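PDB 6ANY: Bm4233, isoform b from Brugia malayi, which probably binds sterols and takes part in lipid transport, as a secreted venom allergen-like protein of the CAP superfamily from a filarial nematode. Local coordinates for residues Asp125-Arg129 with Gln130-His134; Ser188-Thr192 with Lys193-Lys197. All coordinates share one frame; numbering follows the deposited sequence.

Interaction 1. Residues Asp125-Arg129 with Gln130-His134; sequences DDVAR and QGVLH
Gln130 folds back on Val127 and holds the same carbonyl oxygen twice. Gln130 NE2 gives a nearly straight hydrogen bond to Val127 O, at 2.9 Å. This donor lies in the carbonyl plane, on a lone pair, and the oxygen lies close to the amide plane of Gln130. The backbone N of Gln130 binds Val127 O as well, at 3.2 Å, but from above the carbonyl plane (54° out of it). CG of Gln130 sits beside its own backbone N (chi1 -68°), and the chain is extended beyond it, which lets both donors reach one carbonyl. The other end of the amide, OE1, accepts a hydrogen bond from Lys116 N. The amide is therefore held at both ends and its rotation is fixed.

The type I beta turn from Ala128 to Gly131 leads out of helix 125-128 toward helix 133-138 of the CAP domain. Its closing bond, Gly131 N to Ala128 O, is weak at 3.4 Å. Gly131 is the first residue after the helix to leave helical geometry, with positive phi (78°). Val132 follows as the N-cap residue of the next helix.

The apolar contact is loose: Val127 CG1 and Val132 CG2 are 4.4 Å apart. Other carbons pack against polar atoms. CG1 of Val127 lies 3.8 Å from Gln130 NE2, where the two side chains run at a slant to each other. CG2 of Val132 comes to 3.6 Å from Val127 O. Tyr115 and Asn118 also touch the Val127 side chain, while Leu173 packs on Ala128.

Interaction 2. Residues Ser188-Thr192 with Lys193-Lys197; sequences SDCNT and KKCAK. With SO4 (sulfate ion), chain D.
Cys190 O is met by two groups of Lys193. Lys193 N binds Cys190 O at 3.0 Å, from well above the carbonyl plane (70° out of it). This bond closes a type I beta turn from Cys190 to Lys193. The ammonium group adds a weak bond, Lys193 NZ to Cys190 O, at 3.5 Å. The bond from Lys193 NZ to Ser188 O is shorter, 3.0 Å, with the donor tilted 27° from the Ser188 carbonyl plane. The lysine chain bends at chi2 (-61°), which brings Lys193 CD to 3.3 Å from Cys190 O and carries NZ on to Ser188. Its charge is probably eased mainly by Ser188 O, with Cys190 O a weak second partner. The chain ties the residues before the turn to the residue that ends it.

Thr192 OG1 receives a weak bond from Lys194 N. Its stronger partner is Arg203 O.

The cysteines pack side by side. SG of Cys190 lies 3.6 Å from CB of Cys195, and Cys190 SG is also 3.6 Å from Lys194 O. They are not bonded to each other: Cys190 pairs with Cys202, and Cys195 with Cys184. Two disulfides therefore pass close together in this cysteine-rich C-terminal region.

A sulfate ion, probably from the crystallisation liquor, lies against Ala196 and Lys197. Lys197 N gives a nearly straight hydrogen bond to sulfate O3 at 3.2 Å. Lys198 N and Arg203 NH2 also bind this ion.

The 3-10 segment at 188-189 leads into the turn, and the turn leads into the short, weakly bonded strand 195-196, which pairs antiparallel with strand 201-202.

The two contacts come in series along the chain, interaction 1 first. The centres of interactions 1 and 2 are about 30 Å apart. The nearest atoms of interactions 1 and 2 are about 21 Å apart, so they do not touch. Interaction 1 joins helix 125-128 to helix 133-138, within the CAP family region that also holds the sheet of strands 50-51, 80-87, 145-153 and 159-167. Interaction 2 lies near the C-terminus, by the small sheet of strands 195-196 and 201-202. They share no helix, strand or sheet. One shapes a helix-to-helix connection in the CAP domain. The other shapes a turn in the C-terminal region, which carries the disulfides Cys184-Cys195 and Cys190-Cys202.

Interaction 1. Residues Asp125-Arg129 with Gln130-His134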
ATOM      1  N   ASP A 125      -9.965  -7.919  16.019  1.00 27.34           N
ATOM      2  CA  ASP A 125     -11.142  -8.300  15.228  1.00 31.63           C
ATOM      3  C   ASP A 125     -12.098  -7.131  15.039  1.00 29.30           C
ATOM      4  O   ASP A 125     -12.695  -6.998  13.959  1.00 30.43           O
ATOM      5  CB  ASP A 125     -11.923  -9.487  15.885  1.00 36.21           C
ATOM      6  CG  ASP A 125     -11.173 -10.834  15.811  1.00 46.48           C
ATOM      7  OD1 ASP A 125     -10.223 -10.971  14.995  1.00 54.67           O
ATOM      8  OD2 ASP A 125     -11.529 -11.775  16.589  1.00 46.00           O
ATOM      9  N   ASP A 126     -12.306  -6.329  16.081  1.00 24.66           N
ATOM     10  CA  ASP A 126     -13.244  -5.200  15.983  1.00 24.87           C
ATOM     11  C   ASP A 126     -12.677  -4.067  15.056  1.00 23.45           C
ATOM     12  O   ASP A 126     -13.451  -3.348  14.391  1.00 20.17           O
ATOM     13  CB  ASP A 126     -13.589  -4.635  17.362  1.00 25.46           C
ATOM     14  CG  ASP A 126     -12.372  -4.054  18.065  1.00 31.17           C
ATOM     15  OD1 ASP A 126     -11.387  -4.819  18.260  1.00 40.32           O
ATOM     16  OD2 ASP A 126     -12.339  -2.819  18.366  1.00 35.97           O
ATOM     17  N   VAL A 127     -11.343  -3.886  15.062  1.00 21.48           N
ATOM     18  CA  VAL A 127     -10.718  -2.937  14.157  1.00 20.92           C
ATOM     19  C   VAL A 127     -10.842  -3.446  12.691  1.00 21.49           C
ATOM     20  O   VAL A 127     -11.247  -2.675  11.809  1.00 21.03           O
ATOM     21  CB  VAL A 127      -9.235  -2.701  14.530  1.00 20.11           C
ATOM     22  CG1 VAL A 127      -8.556  -1.837  13.452  1.00 20.06           C
ATOM     23  CG2 VAL A 127      -9.166  -1.968  15.871  1.00 20.24           C
ATOM     24  N   ALA A 128     -10.512  -4.739  12.467  1.00 22.44           N
ATOM     25  CA  ALA A 128     -10.541  -5.412  11.150  1.00 24.54           C
ATOM     26  C   ALA A 128     -11.896  -5.404  10.463  1.00 26.52           C
ATOM     27  O   ALA A 128     -11.997  -5.227   9.279  1.00 30.01           O
ATOM     28  CB  ALA A 128     -10.114  -6.847  11.303  1.00 26.04           C
ATOM     29  N   ARG A 129     -12.931  -5.532  11.258  1.00 27.23           N
ATOM     30  CA  ARG A 129     -14.303  -5.589  10.827  1.00 28.65           C
ATOM     31  C   ARG A 129     -14.789  -4.280  10.184  1.00 24.80           C
ATOM     32  O   ARG A 129     -15.759  -4.289   9.483  1.00 19.16           O
ATOM     33  CB  ARG A 129     -15.175  -5.996  12.059  1.00 34.56           C
ATOM     34  CG  ARG A 129     -16.680  -5.911  11.875  1.00 39.47           C
ATOM     35  CD  ARG A 129     -17.449  -6.505  13.074  1.00 43.38           C
ATOM     36  NE  ARG A 129     -18.367  -7.549  12.582  1.00 39.94           N
ATOM     37  CZ  ARG A 129     -19.695  -7.516  12.599  1.00 36.66           C
ATOM     38  NH1 ARG A 129     -20.388  -6.477  13.103  1.00 34.88           N
ATOM     39  NH2 ARG A 129     -20.332  -8.569  12.080  1.00 39.40           N
ATOM     40  N   GLN A 130     -14.114  -3.168  10.473  1.00 24.99           N
ATOM     41  CA  GLN A 130     -14.406  -1.877   9.879  1.00 23.75           C
ATOM     42  C   GLN A 130     -14.121  -1.701   8.353  1.00 24.95           C
ATOM     43  O   GLN A 130     -14.613  -0.750   7.747  1.00 26.81           O
ATOM     44  CB  GLN A 130     -13.619  -0.799  10.593  1.00 22.91           C
ATOM     45  CG  GLN A 130     -13.996  -0.506  12.038  1.00 21.16           C
ATOM     46  CD  GLN A 130     -12.987   0.416  12.644  1.00 20.09           C
ATOM     47  OE1 GLN A 130     -13.339   1.500  13.078  1.00 22.97           O
ATOM     48  NE2 GLN A 130     -11.709   0.042  12.589  1.00 17.97           N
ATOM     49  N   GLY A 131     -13.365  -2.581   7.724  1.00 27.67           N
ATOM     50  CA  GLY A 131     -13.089  -2.390   6.275  1.00 29.31           C
ATOM     51  C   GLY A 131     -12.026  -1.342   6.065  1.00 26.87           C
ATOM     52  O   GLY A 131     -12.154  -0.455   5.253  1.00 30.56           O
ATOM     53  N   VAL A 132     -10.953  -1.497   6.815  1.00 23.55           N
ATOM     54  CA  VAL A 132      -9.820  -0.595   6.785  1.00 19.92           C
ATOM     55  C   VAL A 132      -8.593  -1.378   6.349  1.00 18.73           C
ATOM     56  O   VAL A 132      -7.467  -0.858   6.428  1.00 16.22           O
ATOM     57  CB  VAL A 132      -9.586   0.024   8.176  1.00 17.73           C
ATOM     58  CG1 VAL A 132     -10.761   0.914   8.542  1.00 16.03           C
ATOM     59  CG2 VAL A 132      -9.379  -1.083   9.202  1.00 17.63           C
ATOM     60  N   LEU A 133      -8.820  -2.609   5.868  1.00 16.78           N
ATOM     61  CA  LEU A 133      -7.754  -3.512   5.516  1.00 16.70           C
ATOM     62  C   LEU A 133      -6.912  -3.091   4.330  1.00 18.12           C
ATOM     63  O   LEU A 133      -5.737  -3.507   4.260  1.00 16.95           O
ATOM     64  CB  LEU A 133      -8.275  -4.955   5.319  1.00 17.98           C
ATOM     65  CG  LEU A 133      -8.708  -5.609   6.674  1.00 19.49           C
ATOM     66  CD1 LEU A 133      -9.217  -7.058   6.499  1.00 19.14           C
ATOM     67  CD2 LEU A 133      -7.550  -5.608   7.719  1.00 18.90           C
ATOM     68  N   HIS A 134      -7.468  -2.269   3.416  1.00 16.80           N
ATOM     69  CA  HIS A 134      -6.666  -1.782   2.306  1.00 17.25           C
ATOM     70  C   HIS A 134      -5.626  -0.780   2.853  1.00 15.24           C
ATOM     71  O   HIS A 134      -4.441  -0.861   2.565  1.00 15.86           O
ATOM     72  CB  HIS A 134      -7.512  -1.187   1.182  1.00 19.95           C
ATOM     73  CG  HIS A 134      -8.601  -2.076   0.720  1.00 23.70           C
ATOM     74  ND1 HIS A 134      -9.879  -1.994   1.220  1.00 26.42           N
ATOM     75  CD2 HIS A 134      -8.586  -3.140  -0.118  1.00 28.56           C
ATOM     76  CE1 HIS A 134     -10.610  -2.957   0.689  1.00 27.63           C
ATOM     77  NE2 HIS A 134      -9.844  -3.675  -0.114  1.00 29.72           N
TER

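Interaction 2. Residues Ser188-Thr192 with Lys193-Lys197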
ATOM      1  N   SER A 188      20.998   3.819  13.818  1.00 16.06           N
ATOM      2  CA  SER A 188      20.952   2.981  14.999  1.00 16.01           C
ATOM      3  C   SER A 188      19.554   2.922  15.613  1.00 17.87           C
ATOM      4  O   SER A 188      19.255   1.992  16.346  1.00 18.38           O
ATOM      5  CB  SER A 188      21.980   3.457  16.058  1.00 16.02           C
ATOM      6  OG  SER A 188      21.671   4.754  16.496  1.00 16.78           O
ATOM      7  N   ASP A 189      18.716   3.912  15.301  1.00 17.52           N
ATOM      8  CA  ASP A 189      17.320   3.915  15.690  1.00 18.80           C
ATOM      9  C   ASP A 189      16.531   2.804  15.024  1.00 18.81           C
ATOM     10  O   ASP A 189      15.520   2.379  15.550  1.00 20.16           O
ATOM     11  CB  ASP A 189      16.621   5.237  15.308  1.00 19.26           C
ATOM     12  CG  ASP A 189      17.062   6.420  16.150  1.00 18.91           C
ATOM     13  OD1 ASP A 189      17.625   6.280  17.291  1.00 17.18           O
ATOM     14  OD2 ASP A 189      16.810   7.504  15.635  1.00 18.75           O
ATOM     15  N   CYS A 190      16.960   2.359  13.868  1.00 18.57           N
ATOM     16  CA  CYS A 190      16.210   1.355  13.140  1.00 20.60           C
ATOM     17  C   CYS A 190      16.617  -0.038  13.510  1.00 21.52           C
ATOM     18  O   CYS A 190      17.779  -0.312  13.593  1.00 23.52           O
ATOM     19  CB  CYS A 190      16.383   1.538  11.642  1.00 20.14           C
ATOM     20  SG  CYS A 190      15.635   3.073  11.060  1.00 23.06           S
ATOM     21  N   ASN A 191      15.706  -0.992  13.618  1.00 21.98           N
ATOM     22  CA  ASN A 191      16.212  -2.346  13.839  1.00 25.31           C
ATOM     23  C   ASN A 191      16.939  -2.771  12.553  1.00 22.48           C
ATOM     24  O   ASN A 191      17.946  -3.471  12.636  1.00 18.66           O
ATOM     25  CB  ASN A 191      15.134  -3.369  14.172  1.00 28.78           C
ATOM     26  CG  ASN A 191      14.391  -3.034  15.420  1.00 39.71           C
ATOM     27  OD1 ASN A 191      14.944  -2.462  16.351  1.00 30.79           O
ATOM     28  ND2 ASN A 191      13.118  -3.382  15.447  1.00 29.26           N
ATOM     29  N   THR A 192      16.444  -2.396  11.362  1.00 19.37           N
ATOM     30  CA  THR A 192      17.225  -2.799  10.185  1.00 17.65           C
ATOM     31  C   THR A 192      18.608  -2.158  10.139  1.00 16.93           C
ATOM     32  O   THR A 192      19.437  -2.534   9.302  1.00 15.59           O
ATOM     33  CB  THR A 192      16.514  -2.284   8.897  1.00 16.51           C
ATOM     34  OG1 THR A 192      16.423  -0.867   8.951  1.00 15.11           O
ATOM     35  CG2 THR A 192      15.134  -2.867   8.772  1.00 17.36           C
ATOM     36  N   LYS A 193      18.821  -1.123  10.955  1.00 16.99           N
ATOM     37  CA  LYS A 193      20.137  -0.432  11.063  1.00 19.89           C
ATOM     38  C   LYS A 193      20.459   0.468   9.891  1.00 18.67           C
ATOM     39  O   LYS A 193      21.620   0.907   9.707  1.00 18.52           O
ATOM     40  CB  LYS A 193      21.332  -1.372  11.398  1.00 22.73           C
ATOM     41  CG  LYS A 193      21.111  -2.222  12.657  1.00 25.78           C
ATOM     42  CD  LYS A 193      20.934  -1.231  13.807  1.00 30.28           C
ATOM     43  CE  LYS A 193      20.838  -1.828  15.202  1.00 34.74           C
ATOM     44  NZ  LYS A 193      20.176  -0.805  16.092  1.00 36.57           N
ATOM     45  N   LYS A 194      19.409   0.852   9.180  1.00 18.34           N
ATOM     46  CA  LYS A 194      19.544   1.862   8.182  1.00 17.57           C
ATOM     47  C   LYS A 194      18.303   2.720   8.127  1.00 17.93           C
ATOM     48  O   LYS A 194      17.176   2.202   7.978  1.00 16.25           O
ATOM     49  CB  LYS A 194      19.847   1.230   6.819  1.00 18.42           C
ATOM     50  CG  LYS A 194      20.209   2.235   5.761  1.00 18.51           C
ATOM     51  CD  LYS A 194      21.512   2.872   6.130  1.00 18.95           C
ATOM     52  CE  LYS A 194      21.901   4.000   5.178  1.00 19.62           C
ATOM     53  NZ  LYS A 194      21.631   5.342   5.736  1.00 20.32           N
ATOM     54  N   CYS A 195      18.503   4.035   8.254  1.00 18.45           N
ATOM     55  CA  CYS A 195      17.392   4.979   8.383  1.00 18.49           C
ATOM     56  C   CYS A 195      17.418   5.914   7.201  1.00 18.61           C
ATOM     57  O   CYS A 195      18.486   6.420   6.824  1.00 17.58           O
ATOM     58  CB  CYS A 195      17.498   5.785   9.705  1.00 19.26           C
ATOM     59  SG  CYS A 195      16.354   7.190   9.789  1.00 21.66           S
ATOM     60  N   ALA A 196      16.236   6.142   6.621  1.00 18.78           N
ATOM     61  CA  ALA A 196      16.052   7.153   5.627  1.00 18.47           C
ATOM     62  C   ALA A 196      15.662   8.390   6.379  1.00 18.65           C
ATOM     63  O   ALA A 196      14.514   8.508   6.817  1.00 19.26           O
ATOM     64  CB  ALA A 196      14.955   6.746   4.692  1.00 21.73           C
ATOM     65  N   LYS A 197      16.615   9.283   6.583  1.00 20.62           N
ATOM     66  CA  LYS A 197      16.480  10.407   7.512  1.00 22.41           C
ATOM     67  C   LYS A 197      15.436  11.452   7.006  1.00 22.66           C
ATOM     68  O   LYS A 197      14.719  12.000   7.817  1.00 18.90           O
ATOM     69  CB  LYS A 197      17.842  11.046   7.774  1.00 26.25           C
ATOM     70  CG  LYS A 197      17.869  12.194   8.791  1.00 29.74           C
ATOM     71  CD  LYS A 197      19.321  12.582   9.161  1.00 31.94           C
ATOM     72  CE  LYS A 197      19.400  13.612  10.295  1.00 36.04           C
ATOM     73  NZ  LYS A 197      18.701  13.102  11.515  1.00 41.51           N
TER
HETATM   74  S   SO4 D 307      18.387   9.759   3.493  1.00 35.19           S
HETATM   75  O1  SO4 D 307      19.220  10.103   2.327  1.00 38.85           O
HETATM   76  O2  SO4 D 307      17.336   8.877   2.982  1.00 35.15           O
HETATM   77  O3  SO4 D 307      19.078   9.054   4.605  1.00 32.26           O
HETATM   78  O4  SO4 D 307      17.737  11.016   3.905  1.00 39.49           O